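Local coordinates for protein oxidoreductase, NAD-binding (Acidithiobacillus ferrooxidans, PDB 7BVJ) that catalyses the NAD(+)-dependent oxidation of the glucosamine 3-position of UDP-N-acetylglucosamine to a ketone, a step in making 2,3-diamino-2,3-dideoxy-D-glucopyranose for lipid A, at residues V79-Q82 against H86-I89; A102-A107 against L112-G117; R151-D156 against A187-A192. All blocks are in the same frame, centred on the assembly; numbering follows the deposited sequence.

Contact 1: residues V79-Q82 against H86-I89; sequences VAMQ and HCLI
Cys-87 puts its sulfur against the last turn of the helix that precedes it in the chain, and nearly everything in this contact happens at that one atom. SG lies 3.6 Å from CB of Ala-80, a methyl group that points toward the strand. A second, looser touch is to CG of Met-81, 4.1 Å from SG of Cys-87, so the thiol is met by two consecutive residues of the helix. The torsion of the cysteine explains the reach: SG stands anti to its own carbonyl carbon, beside the backbone N (chi1 -67°), and projects off the strand toward the helix.

Met-81 behaves differently. Its CB points along the interface rather than at the strand, and CG is its nearest atom to SG. The extended chain (chi3 -178°) then passes alongside the cysteine, and CE again lies near Cys-87 as it reaches Leu-114 of the next strand. CA of Ala-80 lies 7.3 Å from CA of Cys-87, a distance consistent with the small side chain between them.

Segments 79-82 and 86-89 are the end of helix 73-82 and the start of strand 86-90, the second half of the beta-alpha-beta unit that begins with strand 63-66 in the Rossmann fold. Leu-58 of helix 54-59 also packs on Ala-80, and all three touching residues are buried. Two consecutive helix side chains and a thiol make up the interface, so helix and strand are held here by apolar packing, without directional bonds between them.

Contact 2: residues A102-A107 against L112-G117; sequences ALIGMA and LVLAIG
Ala-107 and Leu-112 are joined by a backbone hydrogen bond: the N-H of Leu-112 gives to O of Ala-107, with N 3.0 Å from O. The bond is nearly straight at the hydrogen (173°), although the donor sits tilted from the plane of the carbonyl. It ties the chain leaving the helix to the last turns of helix 97-110 just before strand 114-117 begins. The local axes of helix and strand come no closer than 10.1 Å and run at 143°, roughly antiparallel.

This is the returning half of a beta-alpha-beta crossover in the Rossmann fold, strand 86-90 to helix 97-110 to strand 114-117, and the strand it delivers is the outermost of the parallel sheet on this side.

Leu-114 fills the space between the two elements. Its first torsion swings CG away from the backbone N (chi1 171°) and lays CD2 on the helix, where it touches three residues of one turn. The methyl lies 3.8 Å from CB of Ala-107. The same CD2 also rests 3.8 Å from the backbone O of Leu-103 and 3.9 Å from CA of Ile-104. Ile-104 comes in at about a right angle to the leucine, its CG1 4.1 Å from CD2 of Leu-114. At the CD1 branch, Leu-114 packs against Ile-89 of strand 86-90.

Contact 3: residues R151-D156 against A187-A192; sequences RSLDID and AVTDKA
Leu-153 reaches out from a short 3-10 turn to touch Val-188 and Thr-189, linking two surface loops of the GFO/IDH/MocA C-terminal domain. One loop leads from strand 139-147 into helix 157-173; the other connects the neighbouring antiparallel strands 177-185 and 194-201. The leucine CB points along the facing loop rather than at it, and is still well short of it. CG stands beside the backbone N (chi1 -76°), and from this branch point CD2 alone does the touching, while CD1 stays just beyond contact distance of the same residues. CD2 lies 3.9 Å from CG1 of Val-188 and more loosely, 4.4 Å, from CG2 of Thr-189, sitting over a small methyl-lined patch of the opposite loop. The leucine and valine side chains cross obliquely, and this joining of methyls is the whole of the contact, with two of its three residues exposed.

Polar bonds lie at the end of one loop and within the other. Asp-156 caps helix 157-173 through OD1, which accepts from N of Met-159, and its OD2 forms a salt bridge with Arg-304. In the facing loop Thr-189 closes an ST turn: its OG1 accepts from the backbone N of Lys-191 at 3.0 Å, with an angle of 148° at the hydrogen.

Overall arrangement
Contacts 1 and 2 are neighbours in the NAD-binding Rossmann domain, their centres 7 Å apart, and follow each other along the chain as successive helix-to-strand returns. Strands 86-90 and 114-117 lie side by side in the parallel sheet, and the two contacts also meet through helix packing, where CB of Met-81 is 3.5 Å from SD of Met-106. Contact 3 comes later in the chain, in the C-terminal domain, with its centre about 30 Å from each of the others. The first two pack successive helices onto the last two strands of the parallel sheet, whereas the third joins loops at the surface of the other domain, and none lines the NAD pocket.

Contact 1: residues V79-Q82 against H86-I89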
# COMPACT_ATOMS: atom_id res chain seq x y z
N VAL A 79 20.73 -3.13 -5.27
CA VAL A 79 21.36 -3.47 -6.55
C VAL A 79 20.73 -2.67 -7.68
O VAL A 79 21.42 -2.18 -8.59
CB VAL A 79 21.30 -4.99 -6.82
CG1 VAL A 79 21.88 -5.30 -8.20
CG2 VAL A 79 22.07 -5.76 -5.74
N ALA A 80 19.41 -2.48 -7.63
CA ALA A 80 18.72 -1.80 -8.72
C ALA A 80 19.09 -0.33 -8.77
O ALA A 80 19.32 0.23 -9.85
CB ALA A 80 17.21 -1.98 -8.59
N MET A 81 19.24 0.31 -7.61
CA MET A 81 19.61 1.72 -7.60
C MET A 81 21.09 1.93 -7.89
O MET A 81 21.46 3.00 -8.38
CB MET A 81 19.27 2.37 -6.26
CG MET A 81 17.80 2.64 -6.08
SD MET A 81 17.41 3.12 -4.39
CE MET A 81 15.65 3.31 -4.53
N GLN A 82 21.94 0.95 -7.56
CA GLN A 82 23.35 1.07 -7.93
C GLN A 82 23.52 1.13 -9.44
O GLN A 82 24.48 1.72 -9.94
CB GLN A 82 24.16 -0.09 -7.35
CG GLN A 82 25.65 0.09 -7.52
CD GLN A 82 26.11 1.45 -7.02
OE1 GLN A 82 25.85 1.82 -5.88
NE2 GLN A 82 26.80 2.21 -7.88
N HIS A 86 15.33 3.39 -11.63
CA HIS A 86 14.25 3.81 -10.74
C HIS A 86 13.46 2.59 -10.24
O HIS A 86 13.37 1.56 -10.92
CB HIS A 86 13.30 4.77 -11.45
CG HIS A 86 13.97 5.88 -12.20
ND1 HIS A 86 14.36 7.07 -11.60
CD2 HIS A 86 14.27 6.02 -13.51
CE1 HIS A 86 14.90 7.86 -12.51
NE2 HIS A 86 14.85 7.25 -13.68
N CYS A 87 12.85 2.72 -9.05
CA CYS A 87 12.25 1.58 -8.36
C CYS A 87 10.86 1.88 -7.82
O CYS A 87 10.66 2.88 -7.11
CB CYS A 87 13.14 1.13 -7.18
SG CYS A 87 14.69 0.46 -7.67
N LEU A 88 9.91 1.01 -8.15
CA LEU A 88 8.64 0.91 -7.44
C LEU A 88 8.70 -0.38 -6.59
O LEU A 88 8.73 -1.49 -7.14
CB LEU A 88 7.46 0.90 -8.42
CG LEU A 88 6.09 0.41 -7.96
CD1 LEU A 88 5.59 1.22 -6.76
CD2 LEU A 88 5.07 0.43 -9.08
N ILE A 89 8.75 -0.24 -5.27
CA ILE A 89 8.87 -1.37 -4.35
C ILE A 89 7.49 -1.70 -3.80
O ILE A 89 6.78 -0.82 -3.30
CB ILE A 89 9.84 -1.06 -3.20
CG1 ILE A 89 11.23 -0.72 -3.75
CG2 ILE A 89 9.91 -2.23 -2.21
CD1 ILE A 89 12.22 -0.31 -2.69

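Contact 2: residues A102-A107 against L112-G117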
# COMPACT_ATOMS: atom_id res chain seq x y z
N ALA A 102 18.50 4.09 4.39
CA ALA A 102 19.59 3.90 3.43
C ALA A 102 19.10 4.00 1.99
O ALA A 102 19.77 4.60 1.14
CB ALA A 102 20.27 2.55 3.68
N LEU A 103 17.95 3.40 1.69
CA LEU A 103 17.51 3.44 0.30
C LEU A 103 17.03 4.83 -0.08
O LEU A 103 17.25 5.27 -1.22
CB LEU A 103 16.42 2.39 0.05
CG LEU A 103 16.87 0.91 0.12
CD1 LEU A 103 15.68 -0.03 0.15
CD2 LEU A 103 17.79 0.54 -1.03
N ILE A 104 16.40 5.56 0.85
CA ILE A 104 16.05 6.95 0.59
C ILE A 104 17.31 7.76 0.28
O ILE A 104 17.36 8.52 -0.69
CB ILE A 104 15.26 7.54 1.78
CG1 ILE A 104 13.85 6.96 1.83
CG2 ILE A 104 15.21 9.06 1.71
CD1 ILE A 104 13.23 6.99 3.20
N GLY A 105 18.36 7.58 1.09
CA GLY A 105 19.60 8.29 0.83
C GLY A 105 20.21 7.95 -0.52
O GLY A 105 20.58 8.85 -1.29
N MET A 106 20.31 6.66 -0.83
CA MET A 106 20.90 6.26 -2.11
C MET A 106 20.07 6.78 -3.28
O MET A 106 20.62 7.16 -4.33
CB MET A 106 21.03 4.74 -2.16
CG MET A 106 21.87 4.22 -3.33
SD MET A 106 21.60 2.45 -3.67
CE MET A 106 21.23 1.87 -2.03
N ALA A 107 18.74 6.83 -3.11
CA ALA A 107 17.87 7.34 -4.16
C ALA A 107 18.12 8.82 -4.40
O ALA A 107 18.24 9.27 -5.54
CB ALA A 107 16.40 7.10 -3.80
N LEU A 112 17.03 9.35 -8.33
CA LEU A 112 16.12 8.31 -8.79
C LEU A 112 14.75 8.49 -8.13
O LEU A 112 14.64 8.99 -7.01
CB LEU A 112 16.67 6.92 -8.46
CG LEU A 112 17.97 6.51 -9.16
CD1 LEU A 112 18.42 5.10 -8.71
CD2 LEU A 112 17.80 6.60 -10.68
N VAL A 113 13.71 8.07 -8.85
CA VAL A 113 12.37 8.03 -8.27
C VAL A 113 12.24 6.76 -7.45
O VAL A 113 12.54 5.66 -7.93
CB VAL A 113 11.28 8.11 -9.36
CG1 VAL A 113 9.92 7.75 -8.77
CG2 VAL A 113 11.24 9.50 -9.98
N LEU A 114 11.80 6.91 -6.21
CA LEU A 114 11.59 5.80 -5.30
C LEU A 114 10.12 5.83 -4.90
O LEU A 114 9.67 6.79 -4.27
CB LEU A 114 12.52 5.94 -4.09
CG LEU A 114 12.40 5.05 -2.86
CD1 LEU A 114 12.42 3.57 -3.23
CD2 LEU A 114 13.54 5.41 -1.93
N ALA A 115 9.38 4.81 -5.31
CA ALA A 115 7.97 4.70 -5.00
C ALA A 115 7.73 3.39 -4.26
O ALA A 115 8.38 2.37 -4.54
CB ALA A 115 7.10 4.78 -6.26
N ILE A 116 6.81 3.43 -3.30
CA ILE A 116 6.39 2.25 -2.55
C ILE A 116 4.97 1.91 -3.00
O ILE A 116 4.14 2.81 -3.17
CB ILE A 116 6.46 2.48 -1.03
CG1 ILE A 116 7.78 3.14 -0.63
CG2 ILE A 116 6.32 1.16 -0.27
CD1 ILE A 116 9.02 2.41 -1.14
N GLY A 117 4.70 0.62 -3.18
CA GLY A 117 3.39 0.17 -3.63
C GLY A 117 2.28 0.20 -2.59
O GLY A 117 1.79 -0.85 -2.16

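Contact 3: residues R151-D156 against A187-A192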
# COMPACT_ATOMS: atom_id res chain seq x y z
N ARG A 151 -2.56 -19.89 2.61
CA ARG A 151 -1.36 -19.08 2.74
C ARG A 151 -1.42 -18.08 3.90
O ARG A 151 -0.44 -17.36 4.13
CB ARG A 151 -1.09 -18.33 1.43
CG ARG A 151 -0.67 -19.21 0.26
CD ARG A 151 -1.86 -19.89 -0.43
NE ARG A 151 -1.45 -20.61 -1.64
CZ ARG A 151 -2.25 -21.37 -2.38
NH1 ARG A 151 -3.52 -21.54 -2.04
NH2 ARG A 151 -1.78 -21.98 -3.46
N SER A 152 -2.54 -18.02 4.64
CA SER A 152 -2.74 -16.93 5.58
C SER A 152 -1.70 -16.91 6.70
O SER A 152 -1.47 -15.85 7.30
CB SER A 152 -4.14 -17.01 6.19
OG SER A 152 -5.13 -16.61 5.26
N LEU A 153 -1.06 -18.04 6.97
CA LEU A 153 -0.04 -18.06 8.01
C LEU A 153 1.14 -17.16 7.69
O LEU A 153 1.89 -16.79 8.59
CB LEU A 153 0.43 -19.50 8.25
CG LEU A 153 -0.57 -20.33 9.06
CD1 LEU A 153 0.08 -21.61 9.62
CD2 LEU A 153 -1.19 -19.50 10.17
N ASP A 154 1.32 -16.80 6.42
CA ASP A 154 2.36 -15.86 6.04
C ASP A 154 1.83 -14.45 5.84
O ASP A 154 2.51 -13.62 5.22
CB ASP A 154 3.07 -16.36 4.78
CG ASP A 154 3.73 -17.71 4.99
OD1 ASP A 154 3.31 -18.70 4.36
OD2 ASP A 154 4.68 -17.78 5.81
N ILE A 155 0.63 -14.16 6.33
CA ILE A 155 0.05 -12.82 6.27
C ILE A 155 0.32 -12.15 7.61
O ILE A 155 -0.27 -12.54 8.63
CB ILE A 155 -1.46 -12.85 5.99
CG1 ILE A 155 -1.75 -13.34 4.58
CG2 ILE A 155 -2.07 -11.48 6.21
CD1 ILE A 155 -3.22 -13.59 4.33
N ASP A 156 1.20 -11.15 7.62
CA ASP A 156 1.46 -10.38 8.84
C ASP A 156 0.30 -9.41 9.03
O ASP A 156 0.12 -8.48 8.24
CB ASP A 156 2.80 -9.66 8.75
CG ASP A 156 3.21 -9.00 10.06
OD1 ASP A 156 2.41 -8.24 10.66
OD2 ASP A 156 4.37 -9.23 10.48
N ALA A 187 -4.93 -17.06 17.77
CA ALA A 187 -5.65 -18.32 17.85
C ALA A 187 -4.88 -19.50 17.25
O ALA A 187 -4.81 -20.57 17.86
CB ALA A 187 -7.02 -18.20 17.16
N VAL A 188 -4.33 -19.33 16.05
CA VAL A 188 -3.71 -20.46 15.35
C VAL A 188 -2.31 -20.72 15.89
O VAL A 188 -1.94 -21.86 16.19
CB VAL A 188 -3.68 -20.20 13.84
CG1 VAL A 188 -2.99 -21.34 13.10
CG2 VAL A 188 -5.11 -19.97 13.31
N THR A 189 -1.54 -19.65 16.06
CA THR A 189 -0.15 -19.70 16.49
C THR A 189 0.08 -18.71 17.62
O THR A 189 -0.88 -18.21 18.21
CB THR A 189 0.81 -19.40 15.33
OG1 THR A 189 0.62 -18.05 14.90
CG2 THR A 189 0.54 -20.33 14.16
N ASP A 190 1.34 -18.44 17.94
CA ASP A 190 1.72 -17.34 18.82
C ASP A 190 1.65 -15.97 18.13
O ASP A 190 1.73 -14.95 18.82
CB ASP A 190 3.15 -17.56 19.32
CG ASP A 190 4.15 -17.81 18.19
OD1 ASP A 190 3.79 -18.47 17.18
OD2 ASP A 190 5.29 -17.32 18.31
N LYS A 191 1.56 -15.94 16.80
CA LYS A 191 1.45 -14.70 16.04
C LYS A 191 -0.00 -14.24 16.02
O LYS A 191 -0.92 -15.05 15.92
CB LYS A 191 1.91 -14.89 14.60
CG LYS A 191 3.36 -15.24 14.45
CD LYS A 191 4.23 -14.15 15.02
CE LYS A 191 5.70 -14.48 14.86
NZ LYS A 191 6.53 -13.70 15.83
N ALA A 192 -0.19 -12.92 16.07
CA ALA A 192 -1.54 -12.36 16.09
C ALA A 192 -2.31 -12.82 14.86
O ALA A 192 -1.79 -12.79 13.75
CB ALA A 192 -1.47 -10.83 16.14